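Local coordinates for pumilio homolog 23 (Arabidopsis thaliana, PDB 5WZJ), which binds RNA sequence-specifically through its pumilio repeats, recognising a segment of 18S rRNA, and probably regulates translation and mRNA stability, at residues A383-V388 with E393-I398; L399-L402 with Y407-G410. One frame throughout, in Å; residues are numbered along the deposited sequence.

Contact 1: A383-V388 with E393-I398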
ATOM      1  N   ALA A 383      -4.811 -27.721   1.422  1.00 22.81           N
ATOM      2  CA  ALA A 383      -4.580 -27.573  -0.011  1.00 23.43           C
ATOM      3  C   ALA A 383      -3.209 -26.963  -0.283  1.00 20.36           C
ATOM      4  O   ALA A 383      -2.530 -27.342  -1.248  1.00 22.45           O
ATOM      5  CB  ALA A 383      -5.687 -26.727  -0.645  1.00 21.39           C
ATOM      6  N   LEU A 384      -2.780 -26.015   0.558  1.00 20.06           N
ATOM      7  CA  LEU A 384      -1.457 -25.419   0.387  1.00 18.22           C
ATOM      8  C   LEU A 384      -0.354 -26.456   0.596  1.00 21.73           C
ATOM      9  O   LEU A 384       0.596 -26.526  -0.192  1.00 21.01           O
ATOM     10  CB  LEU A 384      -1.271 -24.243   1.345  1.00 13.53           C
ATOM     11  CG  LEU A 384       0.132 -23.629   1.310  1.00 19.19           C
ATOM     12  CD1 LEU A 384       0.498 -23.123  -0.101  1.00 21.34           C
ATOM     13  CD2 LEU A 384       0.282 -22.513   2.344  1.00 17.21           C
ATOM     14  N   VAL A 385      -0.462 -27.276   1.651  1.00 22.76           N
ATOM     15  CA  VAL A 385       0.546 -28.320   1.878  1.00 22.64           C
ATOM     16  C   VAL A 385       0.652 -29.235   0.666  1.00 22.54           C
ATOM     17  O   VAL A 385       1.749 -29.515   0.168  1.00 24.98           O
ATOM     18  CB  VAL A 385       0.225 -29.148   3.133  1.00 23.27           C
ATOM     19  CG1 VAL A 385       1.300 -30.224   3.308  1.00 25.17           C
ATOM     20  CG2 VAL A 385       0.125 -28.269   4.374  1.00 24.70           C
ATOM     21  N   GLY A 386      -0.493 -29.734   0.196  1.00 26.58           N
ATOM     22  CA  GLY A 386      -0.494 -30.655  -0.925  1.00 25.40           C
ATOM     23  C   GLY A 386       0.004 -30.028  -2.209  1.00 27.24           C
ATOM     24  O   GLY A 386       0.565 -30.718  -3.063  1.00 27.75           O
ATOM     25  N   ALA A 387      -0.173 -28.715  -2.359  1.00 24.74           N
ATOM     26  CA  ALA A 387       0.353 -28.055  -3.547  1.00 27.04           C
ATOM     27  C   ALA A 387       1.873 -27.992  -3.532  1.00 26.08           C
ATOM     28  O   ALA A 387       2.501 -27.961  -4.597  1.00 28.79           O
ATOM     29  CB  ALA A 387      -0.218 -26.641  -3.665  1.00 23.10           C
ATOM     30  N   VAL A 388       2.480 -27.960  -2.351  1.00 21.84           N
ATOM     31  CA  VAL A 388       3.920 -27.734  -2.251  1.00 27.91           C
ATOM     32  C   VAL A 388       4.634 -29.059  -2.019  1.00 31.55           C
ATOM     33  O   VAL A 388       5.783 -29.242  -2.441  1.00 31.07           O
ATOM     34  CB  VAL A 388       4.234 -26.723  -1.132  1.00 28.22           C
ATOM     35  CG1 VAL A 388       5.732 -26.572  -0.942  1.00 27.95           C
ATOM     36  CG2 VAL A 388       3.596 -25.367  -1.452  1.00 26.18           C
ATOM     37  N   GLU A 393       6.141 -38.023   2.373  1.00 41.37           N
ATOM     38  CA  GLU A 393       7.430 -37.795   3.013  1.00 44.16           C
ATOM     39  C   GLU A 393       7.906 -36.360   2.829  1.00 34.97           C
ATOM     40  O   GLU A 393       8.605 -35.826   3.697  1.00 38.19           O
ATOM     41  CB  GLU A 393       8.470 -38.784   2.475  1.00 54.11           C
ATOM     42  CG  GLU A 393       8.635 -38.780   0.958  1.00 68.00           C
ATOM     43  CD  GLU A 393       7.686 -39.743   0.238  1.00 81.08           C
ATOM     44  OE1 GLU A 393       6.645 -40.132   0.819  1.00 79.24           O
ATOM     45  OE2 GLU A 393       7.990 -40.110  -0.919  1.00 86.82           O
ATOM     46  N   SER A 394       7.525 -35.714   1.721  1.00 26.74           N
ATOM     47  CA  SER A 394       7.970 -34.344   1.478  1.00 30.50           C
ATOM     48  C   SER A 394       7.260 -33.311   2.355  1.00 30.99           C
ATOM     49  O   SER A 394       7.696 -32.152   2.387  1.00 31.35           O
ATOM     50  CB  SER A 394       7.794 -33.990  -0.010  1.00 27.56           C
ATOM     51  OG  SER A 394       6.427 -33.880  -0.377  1.00 28.81           O
ATOM     52  N   ARG A 395       6.205 -33.703   3.091  1.00 25.04           N
ATOM     53  CA  ARG A 395       5.428 -32.737   3.874  1.00 27.48           C
ATOM     54  C   ARG A 395       6.227 -32.124   5.022  1.00 32.58           C
ATOM     55  O   ARG A 395       5.924 -31.001   5.447  1.00 32.75           O
ATOM     56  CB  ARG A 395       4.156 -33.393   4.417  1.00 28.17           C
ATOM     57  CG  ARG A 395       3.122 -33.684   3.336  1.00 28.87           C
ATOM     58  CD  ARG A 395       2.016 -34.584   3.841  1.00 29.05           C
ATOM     59  NE  ARG A 395       1.124 -33.919   4.786  1.00 28.35           N
ATOM     60  CZ  ARG A 395       0.029 -33.251   4.430  1.00 35.34           C
ATOM     61  NH1 ARG A 395      -0.745 -32.700   5.358  1.00 29.14           N
ATOM     62  NH2 ARG A 395      -0.291 -33.129   3.136  1.00 29.78           N
ATOM     63  N   ILE A 396       7.243 -32.826   5.538  1.00 26.54           N
ATOM     64  CA  ILE A 396       8.075 -32.261   6.600  1.00 26.64           C
ATOM     65  C   ILE A 396       8.822 -31.015   6.115  1.00 19.77           C
ATOM     66  O   ILE A 396       9.274 -30.200   6.925  1.00 20.49           O
ATOM     67  CB  ILE A 396       9.053 -33.335   7.143  1.00 26.14           C
ATOM     68  CG1 ILE A 396       9.758 -32.856   8.418  1.00 27.31           C
ATOM     69  CG2 ILE A 396      10.071 -33.703   6.087  1.00 26.89           C
ATOM     70  CD1 ILE A 396       8.846 -32.725   9.626  1.00 27.64           C
ATOM     71  N   SER A 397       8.929 -30.829   4.802  1.00 19.44           N
ATOM     72  CA  SER A 397       9.667 -29.713   4.226  1.00 24.65           C
ATOM     73  C   SER A 397       8.766 -28.547   3.829  1.00 18.50           C
ATOM     74  O   SER A 397       9.196 -27.675   3.067  1.00 20.75           O
ATOM     75  CB  SER A 397      10.477 -30.194   3.020  1.00 22.99           C
ATOM     76  OG  SER A 397      11.514 -31.056   3.452  1.00 29.46           O
ATOM     77  N   ILE A 398       7.529 -28.506   4.322  1.00 18.30           N
ATOM     78  CA  ILE A 398       6.627 -27.449   3.878  1.00 22.10           C
ATOM     79  C   ILE A 398       7.192 -26.072   4.227  1.00 17.54           C
ATOM     80  O   ILE A 398       7.127 -25.141   3.417  1.00 19.59           O
ATOM     81  CB  ILE A 398       5.210 -27.674   4.443  1.00 23.37           C
ATOM     82  CG1 ILE A 398       4.263 -26.561   3.990  1.00 24.57           C
ATOM     83  CG2 ILE A 398       5.235 -27.757   5.936  1.00 17.07           C
ATOM     84  CD1 ILE A 398       4.095 -26.488   2.485  1.00 27.90           C
TER
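Val385 reaches Arg395 with CG1, which stands anti to the backbone N (chi1 179°). Arg395 comes to meet it by a bend in its chain, with chi3 at 71°, which turns the guanidinium back toward helix 377-388. The methyl then lies over one face of the guanidinium, offset toward the rim. CG1 of Val385 is 3.3 Å from NH2 and 3.5 Å from CZ of Arg395. The two side chains cross at about a right angle. Ile398 also holds CG1 anti to its backbone N, and this carries CD1 to the helix. There CD1 of Ile398 sits 3.6 Å from CB of Val388 and 3.8 Å from its CG1. The same methyl lies 4.0 Å from CA of Val385, so it bridges two successive turns of the helix. Tyr447 of helix 445-453 packs on both Val385 and Ile398, and Leu355 of helix 351-356 packs on Val388. The polar end of Arg395 is engaged elsewhere: NH1 forms a salt bridge with Glu382, just before the segment. With an alanine in place of Arg395, the guanidinium over Val385 CG1 is gone, and the carboxylate of Glu382 would probably be left without its mate. Ile398 brings the start of helix 398-403 against the end of helix 377-388, within the all-helical PUF superhelix. Two kinds of packing meet here: apolar side chains round Ile398, and a methyl against the face of a guanidinium. The fit rests on shape, and Glu382 probably offsets the charge that Arg395 brings to the helix.

Contact 2: L399-L402 with Y407-G410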
ATOM      1  N   LEU A 399       7.792 -25.925   5.417  1.00 15.83           N
ATOM      2  CA  LEU A 399       8.320 -24.615   5.799  1.00 19.65           C
ATOM      3  C   LEU A 399       9.475 -24.192   4.920  1.00 17.92           C
ATOM      4  O   LEU A 399       9.413 -23.088   4.324  1.00 18.28           O
ATOM      5  CB  LEU A 399       8.684 -24.601   7.292  1.00 16.94           C
ATOM      6  CG  LEU A 399       7.912 -23.603   8.162  1.00 19.11           C
ATOM      7  CD1 LEU A 399       8.065 -22.164   7.638  1.00 12.08           C
ATOM      8  CD2 LEU A 399       6.432 -23.997   8.246  1.00 17.02           C
ATOM      9  N   PRO A 400      10.566 -24.958   4.757  1.00 19.42           N
ATOM     10  CA  PRO A 400      11.647 -24.517   3.866  1.00 20.72           C
ATOM     11  C   PRO A 400      11.182 -24.185   2.457  1.00 22.18           C
ATOM     12  O   PRO A 400      11.661 -23.212   1.863  1.00 20.18           O
ATOM     13  CB  PRO A 400      12.616 -25.710   3.854  1.00 18.23           C
ATOM     14  CG  PRO A 400      12.367 -26.424   5.125  1.00 22.43           C
ATOM     15  CD  PRO A 400      10.890 -26.252   5.402  1.00 23.21           C
ATOM     16  N   ARG A 401      10.259 -24.972   1.906  1.00 21.64           N
ATOM     17  CA  ARG A 401       9.837 -24.721   0.536  1.00 22.81           C
ATOM     18  C   ARG A 401       9.044 -23.427   0.420  1.00 24.94           C
ATOM     19  O   ARG A 401       9.161 -22.727  -0.587  1.00 24.30           O
ATOM     20  CB  ARG A 401       9.032 -25.907   0.008  1.00 23.68           C
ATOM     21  CG  ARG A 401       9.873 -27.188  -0.115  1.00 23.19           C
ATOM     22  CD  ARG A 401       9.052 -28.369  -0.551  1.00 21.93           C
ATOM     23  NE  ARG A 401       9.875 -29.572  -0.656  1.00 25.08           N
ATOM     24  CZ  ARG A 401       9.475 -30.708  -1.221  1.00 33.84           C
ATOM     25  NH1 ARG A 401       8.257 -30.802  -1.747  1.00 29.79           N
ATOM     26  NH2 ARG A 401      10.299 -31.748  -1.269  1.00 30.88           N
ATOM     27  N   LEU A 402       8.254 -23.077   1.437  1.00 15.08           N
ATOM     28  CA  LEU A 402       7.515 -21.820   1.363  1.00 17.72           C
ATOM     29  C   LEU A 402       8.414 -20.624   1.648  1.00 17.28           C
ATOM     30  O   LEU A 402       8.255 -19.566   1.028  1.00 23.64           O
ATOM     31  CB  LEU A 402       6.333 -21.837   2.334  1.00 17.04           C
ATOM     32  CG  LEU A 402       5.088 -22.584   1.848  1.00 21.52           C
ATOM     33  CD1 LEU A 402       4.127 -22.809   2.995  1.00 18.29           C
ATOM     34  CD2 LEU A 402       4.398 -21.839   0.711  1.00 20.73           C
ATOM     35  N   TYR A 407      12.768 -20.349  -5.298  1.00 24.71           N
ATOM     36  CA  TYR A 407      13.869 -21.287  -5.521  1.00 28.02           C
ATOM     37  C   TYR A 407      13.364 -22.718  -5.634  1.00 31.61           C
ATOM     38  O   TYR A 407      13.841 -23.487  -6.479  1.00 34.48           O
ATOM     39  CB  TYR A 407      14.907 -21.186  -4.399  1.00 30.20           C
ATOM     40  CG  TYR A 407      15.702 -19.903  -4.411  1.00 34.12           C
ATOM     41  CD1 TYR A 407      15.266 -18.787  -3.703  1.00 34.48           C
ATOM     42  CD2 TYR A 407      16.894 -19.805  -5.122  1.00 36.15           C
ATOM     43  CE1 TYR A 407      15.987 -17.607  -3.710  1.00 33.49           C
ATOM     44  CE2 TYR A 407      17.624 -18.623  -5.138  1.00 36.88           C
ATOM     45  CZ  TYR A 407      17.166 -17.528  -4.432  1.00 38.53           C
ATOM     46  OH  TYR A 407      17.880 -16.347  -4.439  1.00 37.67           O
ATOM     47  N   TYR A 408      12.410 -23.107  -4.790  1.00 26.91           N
ATOM     48  CA  TYR A 408      11.919 -24.478  -4.858  1.00 26.50           C
ATOM     49  C   TYR A 408      11.159 -24.731  -6.158  1.00 32.96           C
ATOM     50  O   TYR A 408      11.356 -25.761  -6.807  1.00 31.70           O
ATOM     51  CB  TYR A 408      11.034 -24.809  -3.651  1.00 26.56           C
ATOM     52  CG  TYR A 408      10.295 -26.099  -3.861  1.00 24.18           C
ATOM     53  CD1 TYR A 408      10.960 -27.316  -3.798  1.00 26.68           C
ATOM     54  CD2 TYR A 408       8.940 -26.103  -4.182  1.00 30.84           C
ATOM     55  CE1 TYR A 408      10.291 -28.512  -4.024  1.00 27.03           C
ATOM     56  CE2 TYR A 408       8.259 -27.292  -4.409  1.00 32.09           C
ATOM     57  CZ  TYR A 408       8.938 -28.493  -4.328  1.00 33.68           C
ATOM     58  OH  TYR A 408       8.260 -29.673  -4.560  1.00 33.55           O
ATOM     59  N   PHE A 409      10.265 -23.821  -6.550  1.00 31.78           N
ATOM     60  CA  PHE A 409       9.508 -24.094  -7.764  1.00 32.13           C
ATOM     61  C   PHE A 409      10.333 -23.860  -9.021  1.00 37.09           C
ATOM     62  O   PHE A 409       9.995 -24.399 -10.077  1.00 39.62           O
ATOM     63  CB  PHE A 409       8.217 -23.272  -7.796  1.00 23.74           C
ATOM     64  CG  PHE A 409       7.091 -23.901  -7.017  1.00 29.07           C
ATOM     65  CD1 PHE A 409       6.302 -24.885  -7.591  1.00 33.98           C
ATOM     66  CD2 PHE A 409       6.834 -23.525  -5.703  1.00 24.82           C
ATOM     67  CE1 PHE A 409       5.275 -25.482  -6.875  1.00 26.53           C
ATOM     68  CE2 PHE A 409       5.801 -24.113  -4.986  1.00 23.48           C
ATOM     69  CZ  PHE A 409       5.027 -25.100  -5.571  1.00 27.37           C
ATOM     70  N   GLY A 410      11.422 -23.110  -8.928  1.00 34.39           N
ATOM     71  CA  GLY A 410      12.279 -22.926 -10.075  1.00 37.56           C
ATOM     72  C   GLY A 410      13.451 -23.876 -10.194  1.00 38.11           C
ATOM     73  O   GLY A 410      14.247 -23.727 -11.126  1.00 40.50           O
TER
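The ring of Tyr408 takes Arg401 over one face, with CD of Arg401 above its centre. CD is 3.8 Å from the ring centroid and 14° off the ring normal, a CH-pi contact. At the ring edge, in plane, lies CE2 of the neighbouring Phe409. Phe409 in turn offers a face to CD2 of Tyr408, which lies toward the rim of that ring. The guanidinium of Arg401 has CE1 of Tyr408 over one face, also offset toward the rim. The two planes are only 17° apart, so the guanidinium lies nearly flat along the outer part of the ring. An extended chain puts it there: from CG to NE Arg401 runs straight across the phenol, with chi3 at 180°. CG of Arg401 packs 3.8 Å from CD1 of Tyr408, and NE is 3.6 Å from CE1. At the far end NH1 of Arg401 comes within 3.0 Å of OH of Tyr408. The angle is poor, and the pair is not a hydrogen bond. NH1 instead donates to the backbone O of Val388, at the end of helix 377-388. OH of Tyr408 probably bonds to the same Val388 O, so both groups gather on one carbonyl. The NH1 bond fixes the outer end of the guanidinium while the ring supports its face. Both residues are buried. Trp417 also packs on Arg401, while Phe409 reaches Leu355 and Glu356 of helix 351-356. The arrangement is an arginine laid over the face of a tyrosine, between two short helices that follow each other closely, 398-403 and 405-410. It belongs to the helical packing of the PUF superhelix, in the NOP9-like PUF repeat domain of this protein.

In the fold
Helix 377-388 comes first in the chain. Four residues later the chain turns back on it, and contact 1 closes this loop at the start of helix 398-403. Contact 2 opens directly afterwards. It closes a second short turn, between helix 398-403 and helix 405-410. The two contacts are in series and neither nests in the other, with centres about 10 Å apart. They also touch: the carbonyl at the end of helix 377-388 is where they meet, and Leu384 packs on Leu402. Together they tie three successive helices to one another, with helices 351-356 and 445-453 packed against them.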